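Local coordinates for protein mitomycin biosynthesis 6-O-methyltransferase (Streptomyces lavendulae, PDB 3GWZ) that methylates the quinone hydroxyl of 6-demethylmitomycins A and B with S-adenosyl-L-methionine, yielding mitomycins A and B, at residues S187-A195 and S215-F224; M297-N308 and P360-R368. All blocks are in the same frame, centred on the assembly; numbering follows the deposited sequence.

Interaction 1 of 2, residues S187-A195 and S215-F224; sequences SLTEAGQVA and SLMAAVLDAF. With SAH (S-adenosyl-L-homocysteine), chain G.
Ala191 and Ala195 pack on Leu216, Ala219 and Val220 where helices 187-195 and 215-223 run in roughly the same direction, their axes 33° apart and approaching to 8.2 Å. Small residues permit this closeness: CB of Ala191 meets CB of Ala219 at 3.5 Å and also lies over the backbone of Ser215 and Leu216. One turn on, CB of Ala195 sits among Ala219, Val220 and Ala223. Val194 and Leu216 cross at about a right angle, with CD1 of Leu216 against CB of Val194 at 3.7 Å. Beyond the helix end, the Phe224 ring brings its edge to the carbonyl of Ala195, CE2 to O 3.6 Å. At the opposite end the packing turns polar. Ser187 holds OG anti to its backbone nitrogen (chi1 -171°), which places it 2.8 Å from OG of Ser215. A water joins Ser187 OG to the amide N of Leu216, and Lys275 reaches the same hydroxyl. Carboxylate O of the bound S-adenosyl-L-homocysteine lies 3.2 Å from Ser187 OG, a weak hydrogen bond competing with Ser215 OG for one proton. With several partners, Ser187 probably links that carboxylate to the start of helix 215-223, while alanines keep the helices close.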
loop_
_atom_site.group_PDB
_atom_site.type_symbol
_atom_site.label_atom_id
_atom_site.label_comp_id
_atom_site.label_asym_id
_atom_site.label_seq_id
_atom_site.Cartn_x
_atom_site.Cartn_y
_atom_site.Cartn_z
ATOM N N SER A 187 -8.078 -6.417 -18.019
ATOM C CA SER A 187 -7.266 -7.180 -18.969
ATOM C C SER A 187 -6.335 -8.167 -18.272
ATOM O O SER A 187 -6.135 -9.282 -18.742
ATOM C CB SER A 187 -6.462 -6.239 -19.868
ATOM O OG SER A 187 -5.853 -6.969 -20.918
ATOM N N LEU A 188 -5.775 -7.762 -17.139
ATOM C CA LEU A 188 -4.902 -8.656 -16.387
ATOM C C LEU A 188 -5.600 -9.970 -16.050
ATOM O O LEU A 188 -5.003 -11.040 -16.140
ATOM C CB LEU A 188 -4.400 -7.969 -15.121
ATOM C CG LEU A 188 -3.139 -7.137 -15.344
ATOM C CD1 LEU A 188 -2.950 -6.093 -14.244
ATOM C CD2 LEU A 188 -1.919 -8.052 -15.441
ATOM N N THR A 189 -6.873 -9.893 -15.681
ATOM C CA THR A 189 -7.625 -11.093 -15.351
ATOM C C THR A 189 -7.887 -11.938 -16.593
ATOM O O THR A 189 -7.651 -13.151 -16.607
ATOM C CB THR A 189 -8.960 -10.738 -14.679
ATOM O OG1 THR A 189 -8.707 -9.936 -13.519
ATOM C CG2 THR A 189 -9.713 -11.999 -14.280
ATOM N N GLU A 190 -8.370 -11.287 -17.643
ATOM C CA GLU A 190 -8.706 -11.978 -18.881
ATOM C C GLU A 190 -7.486 -12.599 -19.537
ATOM O O GLU A 190 -7.606 -13.604 -20.230
ATOM C CB GLU A 190 -9.355 -11.006 -19.868
ATOM C CG GLU A 190 -10.678 -10.455 -19.398
ATOM C CD GLU A 190 -11.215 -9.391 -20.329
ATOM O OE1 GLU A 190 -10.399 -8.692 -20.975
ATOM O OE2 GLU A 190 -12.452 -9.254 -20.405
ATOM N N ALA A 191 -6.319 -11.990 -19.332
ATOM C CA ALA A 191 -5.119 -12.387 -20.067
ATOM C C ALA A 191 -4.736 -13.825 -19.750
ATOM O O ALA A 191 -4.496 -14.620 -20.656
ATOM C CB ALA A 191 -3.947 -11.436 -19.771
ATOM N N GLY A 192 -4.676 -14.152 -18.461
ATOM C CA GLY A 192 -4.415 -15.516 -18.030
ATOM C C GLY A 192 -5.446 -16.500 -18.552
ATOM O O GLY A 192 -5.103 -17.622 -18.941
ATOM N N GLN A 193 -6.710 -16.080 -18.564
ATOM C CA GLN A 193 -7.795 -16.920 -19.067
ATOM C C GLN A 193 -7.606 -17.229 -20.546
ATOM O O GLN A 193 -7.734 -18.377 -20.968
ATOM C CB GLN A 193 -9.160 -16.252 -18.851
ATOM C CG GLN A 193 -9.618 -16.198 -17.405
ATOM C CD GLN A 193 -10.755 -15.212 -17.189
ATOM O OE1 GLN A 193 -11.157 -14.492 -18.108
ATOM N NE2 GLN A 193 -11.277 -15.173 -15.969
ATOM N N VAL A 194 -7.305 -16.207 -21.341
ATOM C CA VAL A 194 -7.116 -16.428 -22.772
ATOM C C VAL A 194 -5.944 -17.370 -23.036
ATOM O O VAL A 194 -6.032 -18.287 -23.860
ATOM C CB VAL A 194 -6.839 -15.118 -23.528
ATOM C CG1 VAL A 194 -6.438 -15.423 -24.950
ATOM C CG2 VAL A 194 -8.053 -14.192 -23.488
ATOM N N ALA A 195 -4.835 -17.123 -22.345
ATOM C CA ALA A 195 -3.620 -17.911 -22.538
ATOM C C ALA A 195 -3.844 -19.381 -22.176
ATOM O O ALA A 195 -3.138 -20.263 -22.652
ATOM C CB ALA A 195 -2.467 -17.320 -21.707
ATOM N N SER A 215 -0.999 -6.534 -21.397
ATOM C CA SER A 215 -1.109 -7.700 -20.516
ATOM C C SER A 215 -1.528 -8.982 -21.253
ATOM O O SER A 215 -1.084 -10.087 -20.912
ATOM C CB SER A 215 -2.020 -7.419 -19.305
ATOM O OG SER A 215 -3.368 -7.219 -19.692
ATOM N N LEU A 216 -2.378 -8.853 -22.262
ATOM C CA LEU A 216 -2.761 -10.029 -23.032
ATOM C C LEU A 216 -1.545 -10.622 -23.746
ATOM O O LEU A 216 -1.287 -11.824 -23.657
ATOM C CB LEU A 216 -3.868 -9.718 -24.042
ATOM C CG LEU A 216 -4.254 -10.911 -24.930
ATOM C CD1 LEU A 216 -4.735 -12.075 -24.076
ATOM C CD2 LEU A 216 -5.319 -10.523 -25.964
HETATM N N MSE A 217 -0.798 -9.783 -24.459
HETATM C CA MSE A 217 0.401 -10.266 -25.152
HETATM C C MSE A 217 1.405 -10.855 -24.150
HETATM O O MSE A 217 2.043 -11.877 -24.425
HETATM C CB MSE A 217 1.050 -9.155 -25.990
HETATM C CG MSE A 217 2.202 -9.624 -26.882
HETATM SE SE MSE A 217 1.555 -10.705 -28.363
HETATM C CE MSE A 217 1.446 -12.432 -27.482
ATOM N N ALA A 218 1.538 -10.216 -22.989
ATOM C CA ALA A 218 2.476 -10.689 -21.972
ATOM C C ALA A 218 2.102 -12.078 -21.467
ATOM O O ALA A 218 2.955 -12.946 -21.349
ATOM C CB ALA A 218 2.585 -9.685 -20.802
ATOM N N ALA A 219 0.821 -12.289 -21.186
ATOM C CA ALA A 219 0.347 -13.578 -20.689
ATOM C C ALA A 219 0.553 -14.692 -21.715
ATOM O O ALA A 219 1.016 -15.786 -21.382
ATOM C CB ALA A 219 -1.116 -13.485 -20.305
ATOM N N VAL A 220 0.200 -14.410 -22.963
ATOM C CA VAL A 220 0.359 -15.380 -24.040
ATOM C C VAL A 220 1.839 -15.698 -24.304
ATOM O O VAL A 220 2.202 -16.860 -24.485
ATOM C CB VAL A 220 -0.360 -14.923 -25.337
ATOM C CG1 VAL A 220 -0.088 -15.893 -26.482
ATOM C CG2 VAL A 220 -1.852 -14.820 -25.094
ATOM N N LEU A 221 2.691 -14.676 -24.304
ATOM C CA LEU A 221 4.118 -14.894 -24.496
ATOM C C LEU A 221 4.699 -15.724 -23.353
ATOM O O LEU A 221 5.451 -16.669 -23.588
ATOM C CB LEU A 221 4.876 -13.573 -24.641
ATOM C CG LEU A 221 4.547 -12.745 -25.889
ATOM C CD1 LEU A 221 5.240 -11.408 -25.821
ATOM C CD2 LEU A 221 4.926 -13.491 -27.178
ATOM N N ASP A 222 4.345 -15.383 -22.118
ATOM C CA ASP A 222 4.827 -16.147 -20.972
ATOM C C ASP A 222 4.444 -17.618 -21.114
ATOM O O ASP A 222 5.245 -18.508 -20.827
ATOM C CB ASP A 222 4.269 -15.588 -19.659
ATOM C CG ASP A 222 4.980 -14.327 -19.208
ATOM O OD1 ASP A 222 6.106 -14.071 -19.682
ATOM O OD2 ASP A 222 4.408 -13.588 -18.380
ATOM N N ALA A 223 3.222 -17.867 -21.575
ATOM C CA ALA A 223 2.677 -19.220 -21.612
ATOM C C ALA A 223 3.187 -20.040 -22.785
ATOM O O ALA A 223 3.128 -21.270 -22.758
ATOM C CB ALA A 223 1.156 -19.177 -21.635
ATOM N N PHE A 224 3.660 -19.359 -23.821
ATOM C CA PHE A 224 4.114 -20.026 -25.040
ATOM C C PHE A 224 5.478 -19.503 -25.456
ATOM O O PHE A 224 5.580 -18.626 -26.310
ATOM C CB PHE A 224 3.090 -19.856 -26.165
ATOM C CG PHE A 224 1.790 -20.549 -25.892
ATOM C CD1 PHE A 224 1.599 -21.869 -26.277
ATOM C CD2 PHE A 224 0.776 -19.899 -25.204
ATOM C CE1 PHE A 224 0.411 -22.521 -26.006
ATOM C CE2 PHE A 224 -0.422 -20.548 -24.924
ATOM C CZ PHE A 224 -0.606 -21.859 -25.326
HETATM N N SAH G . -7.056 -4.756 -26.004
HETATM C CA SAH G . -6.918 -3.999 -24.714
HETATM C CB SAH G . -7.524 -2.582 -24.753
HETATM C CG SAH G . -9.026 -2.486 -25.084
HETATM S SD SAH G . -9.622 -0.804 -24.967
HETATM C C SAH G . -7.557 -4.786 -23.605
HETATM O O SAH G . -7.294 -4.512 -22.430
HETATM O OXT SAH G . -8.337 -5.716 -23.851
HETATM C "C5'" SAH G . -9.563 -0.342 -26.687
HETATM C "C4'" SAH G . -8.171 0.129 -27.159
HETATM O "O4'" SAH G . -8.165 0.565 -28.538
HETATM C "C3'" SAH G . -7.540 1.283 -26.372
HETATM O "O3'" SAH G . -6.366 0.801 -25.699
HETATM C "C2'" SAH G . -7.144 2.335 -27.411
HETATM O "O2'" SAH G . -5.843 2.897 -27.200
HETATM C "C1'" SAH G . -7.101 1.529 -28.688
HETATM N N9 SAH G . -7.374 2.300 -29.922
HETATM C C8 SAH G . -8.421 3.129 -30.136
HETATM N N7 SAH G . -8.374 3.638 -31.394
HETATM C C5 SAH G . -7.282 3.109 -31.997
HETATM C C6 SAH G . -6.652 3.209 -33.328
HETATM N N6 SAH G . -7.221 4.008 -34.262
HETATM N N1 SAH G . -5.514 2.499 -33.557
HETATM C C2 SAH G . -4.969 1.717 -32.614
HETATM N N3 SAH G . -5.493 1.574 -31.378
HETATM C C4 SAH G . -6.626 2.231 -31.025
HETATM O O HOH W 1 -4.182 -6.373 -23.116
#

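Interaction 2 of 2, residues M297-N308 and P360-R368; sequences MKPDSRLLVIDN and PVRIVEIRR
Val305 and Ile366 meet because each turns a branch anti to its carbonyl carbon, CG2 in Val305 and CG1 in Ile366 (chi1 -66°); the latter carries CD1 to within 3.4 Å of Val305 CG2, a tight carbon contact. In Arg302, a bend at chi2 (-59°) folds the chain back, and its guanidinium lies with one face under CB of Arg367, 3.5 Å from NH1. NH1 donates to Ser301 O, which lies in the guanidinium plane although the nitrogen stands above the carbonyl plane; this helps fix the rotation of the group. Glu365 OE2 stands at the guanidinium edge, 4.0 Å from Arg302 NE and beyond a salt bridge; OE1 makes a salt bridge with Arg352 and OE2 a hydrogen bond with the Tyr198 hydroxyl, and Arg367 pairs with Glu351.

Along the antiparallel strands, three hydrogen-bonded pairs, Leu303 with Ile366, Val305 with Val364 and Asp307 with Arg362, each make two backbone bonds. The straightest runs from Leu303 N to Ile366 O, 2.8 Å at 173°. On the face bearing Leu304 and Ile306, CD2 of Leu304 rests on CB of Glu365 and CG2 of Ile306 on CG1 of Val361, 3.9 Å away. Where the strands part, the aliphatic chain of Arg368 lies along Met297, and a water takes the N-H of Arg368 and lies within bonding distance of the carbonyl oxygens of Pro299 and Ser301.

Asn308, a substrate-binding residue, sets OD1 3.3 Å from Val361 CG2 and gives its amide to Glu333, while the carboxylate of Asp307 bonds His276 and, weakly, the backbone of His279, the inferred proton acceptor. Strand 361-368, slotted antiparallel between 302-308 and edge strand 348-355, is the seventh strand of the 3-2-1-4-5-7-6 sheet characteristic of class I methyltransferases.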
loop_
_atom_site.group_PDB
_atom_site.type_symbol
_atom_site.label_atom_id
_atom_site.label_comp_id
_atom_site.label_asym_id
_atom_site.label_seq_id
_atom_site.Cartn_x
_atom_site.Cartn_y
_atom_site.Cartn_z
HETATM N N MSE A 297 -3.714 -11.262 -43.401
HETATM C CA MSE A 297 -3.689 -12.658 -42.983
HETATM C C MSE A 297 -3.180 -13.601 -44.073
HETATM O O MSE A 297 -3.469 -13.419 -45.257
HETATM C CB MSE A 297 -5.073 -13.103 -42.509
HETATM C CG MSE A 297 -5.482 -12.471 -41.180
HETATM SE SE MSE A 297 -7.324 -12.833 -40.694
HETATM C CE MSE A 297 -7.153 -14.737 -40.357
ATOM N N LYS A 298 -2.417 -14.606 -43.657
ATOM C CA LYS A 298 -2.055 -15.704 -44.542
ATOM C C LYS A 298 -3.198 -16.707 -44.551
ATOM O O LYS A 298 -3.993 -16.757 -43.610
ATOM C CB LYS A 298 -0.773 -16.387 -44.058
ATOM C CG LYS A 298 0.429 -15.469 -43.999
ATOM C CD LYS A 298 1.660 -16.205 -43.497
ATOM C CE LYS A 298 1.415 -16.845 -42.144
ATOM N NZ LYS A 298 2.686 -17.287 -41.506
ATOM N N PRO A 299 -3.287 -17.517 -45.610
ATOM C CA PRO A 299 -4.365 -18.508 -45.685
ATOM C C PRO A 299 -4.474 -19.338 -44.407
ATOM O O PRO A 299 -5.571 -19.736 -44.019
ATOM C CB PRO A 299 -3.939 -19.391 -46.860
ATOM C CG PRO A 299 -3.164 -18.463 -47.743
ATOM C CD PRO A 299 -2.440 -17.518 -46.817
ATOM N N ASP A 300 -3.340 -19.589 -43.763
ATOM C CA ASP A 300 -3.299 -20.422 -42.567
ATOM C C ASP A 300 -3.418 -19.596 -41.274
ATOM O O ASP A 300 -3.484 -20.148 -40.179
ATOM C CB ASP A 300 -2.017 -21.264 -42.546
ATOM C CG ASP A 300 -0.783 -20.483 -43.010
ATOM O OD1 ASP A 300 -0.816 -19.894 -44.117
ATOM O OD2 ASP A 300 0.234 -20.474 -42.278
ATOM N N SER A 301 -3.449 -18.277 -41.410
ATOM C CA SER A 301 -3.538 -17.402 -40.244
ATOM C C SER A 301 -4.868 -17.562 -39.521
ATOM O O SER A 301 -5.863 -17.982 -40.111
ATOM C CB SER A 301 -3.354 -15.939 -40.649
ATOM O OG SER A 301 -2.011 -15.683 -41.003
ATOM N N ARG A 302 -4.877 -17.226 -38.234
ATOM C CA ARG A 302 -6.115 -17.201 -37.474
ATOM C C ARG A 302 -6.301 -15.840 -36.803
ATOM O O ARG A 302 -5.329 -15.198 -36.404
ATOM C CB ARG A 302 -6.141 -18.328 -36.435
ATOM C CG ARG A 302 -6.269 -19.734 -37.030
ATOM C CD ARG A 302 -7.544 -19.861 -37.850
ATOM N NE ARG A 302 -7.771 -21.220 -38.341
ATOM C CZ ARG A 302 -7.477 -21.636 -39.569
ATOM N NH1 ARG A 302 -6.928 -20.804 -40.448
ATOM N NH2 ARG A 302 -7.730 -22.892 -39.918
ATOM N N LEU A 303 -7.551 -15.396 -36.712
ATOM C CA LEU A 303 -7.884 -14.179 -35.983
ATOM C C LEU A 303 -8.746 -14.558 -34.793
ATOM O O LEU A 303 -9.711 -15.317 -34.942
ATOM C CB LEU A 303 -8.652 -13.203 -36.878
ATOM C CG LEU A 303 -9.353 -12.032 -36.178
ATOM C CD1 LEU A 303 -8.343 -11.144 -35.470
ATOM C CD2 LEU A 303 -10.154 -11.215 -37.189
ATOM N N LEU A 304 -8.380 -14.060 -33.614
ATOM C CA LEU A 304 -9.193 -14.251 -32.421
ATOM C C LEU A 304 -9.863 -12.941 -32.030
ATOM O O LEU A 304 -9.220 -12.039 -31.498
ATOM C CB LEU A 304 -8.352 -14.745 -31.241
ATOM C CG LEU A 304 -7.469 -15.973 -31.478
ATOM C CD1 LEU A 304 -6.795 -16.387 -30.170
ATOM C CD2 LEU A 304 -8.283 -17.123 -32.064
ATOM N N VAL A 305 -11.157 -12.836 -32.298
ATOM C CA VAL A 305 -11.918 -11.725 -31.784
ATOM C C VAL A 305 -12.326 -12.094 -30.360
ATOM O O VAL A 305 -13.041 -13.062 -30.140
ATOM C CB VAL A 305 -13.153 -11.421 -32.654
ATOM C CG1 VAL A 305 -14.059 -10.425 -31.932
ATOM C CG2 VAL A 305 -12.714 -10.855 -33.994
ATOM N N ILE A 306 -11.832 -11.338 -29.388
ATOM C CA ILE A 306 -12.091 -11.646 -27.989
ATOM C C ILE A 306 -12.951 -10.541 -27.398
ATOM O O ILE A 306 -12.490 -9.421 -27.196
ATOM C CB ILE A 306 -10.769 -11.806 -27.217
ATOM C CG1 ILE A 306 -9.912 -12.882 -27.902
ATOM C CG2 ILE A 306 -11.030 -12.161 -25.755
ATOM C CD1 ILE A 306 -8.472 -12.939 -27.418
ATOM N N ASP A 307 -14.220 -10.835 -27.158
ATOM C CA ASP A 307 -15.108 -9.768 -26.711
ATOM C C ASP A 307 -16.307 -10.296 -25.942
ATOM O O ASP A 307 -16.476 -11.509 -25.776
ATOM C CB ASP A 307 -15.545 -8.887 -27.895
ATOM C CG ASP A 307 -15.341 -7.395 -27.624
ATOM O OD1 ASP A 307 -15.554 -6.966 -26.468
ATOM O OD2 ASP A 307 -14.964 -6.648 -28.562
ATOM N N ASN A 308 -17.110 -9.368 -25.436
ATOM C CA ASN A 308 -18.327 -9.714 -24.733
ATOM C C ASN A 308 -19.365 -10.093 -25.781
ATOM O O ASN A 308 -19.634 -9.315 -26.691
ATOM C CB ASN A 308 -18.794 -8.522 -23.890
ATOM C CG ASN A 308 -17.704 -8.007 -22.949
ATOM O OD1 ASN A 308 -17.007 -8.790 -22.309
ATOM N ND2 ASN A 308 -17.552 -6.687 -22.870
ATOM N N PRO A 360 -19.480 -12.765 -20.025
ATOM C CA PRO A 360 -19.895 -12.939 -21.416
ATOM C C PRO A 360 -18.717 -13.040 -22.379
ATOM O O PRO A 360 -18.938 -13.176 -23.574
ATOM C CB PRO A 360 -20.661 -11.647 -21.716
ATOM C CG PRO A 360 -20.401 -10.720 -20.553
ATOM C CD PRO A 360 -19.397 -11.345 -19.658
ATOM N N VAL A 361 -17.490 -12.959 -21.885
ATOM C CA VAL A 361 -16.353 -12.953 -22.800
ATOM C C VAL A 361 -16.214 -14.289 -23.509
ATOM O O VAL A 361 -16.248 -15.341 -22.875
ATOM C CB VAL A 361 -15.027 -12.663 -22.090
ATOM C CG1 VAL A 361 -13.892 -12.656 -23.118
ATOM C CG2 VAL A 361 -15.093 -11.338 -21.354
ATOM N N ARG A 362 -16.048 -14.250 -24.825
ATOM C CA ARG A 362 -15.773 -15.468 -25.581
ATOM C C ARG A 362 -14.627 -15.229 -26.545
ATOM O O ARG A 362 -14.330 -14.085 -26.890
ATOM C CB ARG A 362 -17.018 -15.950 -26.340
ATOM C CG ARG A 362 -18.070 -16.599 -25.442
ATOM C CD ARG A 362 -19.150 -17.324 -26.235
ATOM N NE ARG A 362 -18.704 -18.609 -26.777
ATOM C CZ ARG A 362 -18.675 -19.746 -26.083
ATOM N NH1 ARG A 362 -19.045 -19.764 -24.811
ATOM N NH2 ARG A 362 -18.265 -20.868 -26.658
ATOM N N ILE A 363 -13.979 -16.311 -26.967
ATOM C CA ILE A 363 -12.945 -16.231 -27.983
ATOM C C ILE A 363 -13.551 -16.727 -29.286
ATOM O O ILE A 363 -13.948 -17.881 -29.376
ATOM C CB ILE A 363 -11.731 -17.125 -27.633
ATOM C CG1 ILE A 363 -11.065 -16.647 -26.347
ATOM C CG2 ILE A 363 -10.714 -17.132 -28.782
ATOM C CD1 ILE A 363 -10.212 -17.710 -25.672
ATOM N N VAL A 364 -13.648 -15.857 -30.285
ATOM C CA VAL A 364 -14.157 -16.280 -31.575
ATOM C C VAL A 364 -12.987 -16.483 -32.531
ATOM O O VAL A 364 -12.325 -15.526 -32.923
ATOM C CB VAL A 364 -15.160 -15.271 -32.146
ATOM C CG1 VAL A 364 -15.767 -15.800 -33.443
ATOM C CG2 VAL A 364 -16.261 -14.999 -31.126
ATOM N N GLU A 365 -12.718 -17.741 -32.877
ATOM C CA GLU A 365 -11.619 -18.061 -33.778
ATOM C C GLU A 365 -12.082 -17.965 -35.225
ATOM O O GLU A 365 -13.081 -18.576 -35.608
ATOM C CB GLU A 365 -11.069 -19.461 -33.503
ATOM C CG GLU A 365 -9.946 -19.854 -34.469
ATOM C CD GLU A 365 -9.475 -21.285 -34.274
ATOM O OE1 GLU A 365 -10.328 -22.165 -34.044
ATOM O OE2 GLU A 365 -8.253 -21.527 -34.357
ATOM N N ILE A 366 -11.329 -17.216 -36.025
ATOM C CA ILE A 366 -11.759 -16.806 -37.355
ATOM C C ILE A 366 -10.664 -17.062 -38.400
ATOM O O ILE A 366 -9.471 -16.909 -38.117
ATOM C CB ILE A 366 -12.148 -15.303 -37.337
ATOM C CG1 ILE A 366 -13.384 -15.088 -36.459
ATOM C CG2 ILE A 366 -12.367 -14.762 -38.738
ATOM C CD1 ILE A 366 -13.392 -13.754 -35.735
ATOM N N ARG A 367 -11.066 -17.460 -39.602
ATOM C CA ARG A 367 -10.110 -17.664 -40.688
ATOM C C ARG A 367 -10.592 -16.952 -41.936
ATOM O O ARG A 367 -11.736 -16.499 -41.992
ATOM C CB ARG A 367 -9.929 -19.155 -40.982
ATOM C CG ARG A 367 -11.206 -19.852 -41.432
ATOM C CD ARG A 367 -10.935 -21.287 -41.871
ATOM N NE ARG A 367 -12.158 -21.956 -42.301
ATOM C CZ ARG A 367 -12.610 -21.958 -43.551
ATOM N NH1 ARG A 367 -11.934 -21.330 -44.504
ATOM N NH2 ARG A 367 -13.737 -22.593 -43.848
ATOM N N ARG A 368 -9.727 -16.848 -42.939
ATOM C CA ARG A 368 -10.131 -16.243 -44.201
ATOM C C ARG A 368 -11.105 -17.157 -44.930
ATOM O O ARG A 368 -10.982 -18.378 -44.879
ATOM C CB ARG A 368 -8.922 -15.942 -45.083
ATOM C CG ARG A 368 -8.119 -14.735 -44.634
ATOM C CD ARG A 368 -6.845 -14.615 -45.441
ATOM N NE ARG A 368 -7.133 -14.501 -46.865
ATOM C CZ ARG A 368 -6.270 -14.810 -47.827
ATOM N NH1 ARG A 368 -5.059 -15.261 -47.518
ATOM N NH2 ARG A 368 -6.623 -14.674 -49.100
HETATM O O HOH W 2 -7.064 -17.755 -42.537
#

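Followed from the N terminus, the two contacts come in series, neither nested nor crossed. Interaction 1 closes a short loop of 19 residues that contains strand 205-209, bringing helix 215-223 back beside the long helix 173-197. The chain then builds further strands and helices before interaction 2 opens, and that contact closes a longer excursion of 51 residues, carrying helices 316-329 and 336-344 and edge strand 348-355 before the last strand returns. The two meet where helix 173-197 lies on the sheet: Glu190 OE2 packs on Val361 CG2 at 3.5 Å, and both Val194 and Leu216 touch Ile306 CD1. Together they tie cofactor-side helices to the late strands of the sheet, 302-308 and 361-368.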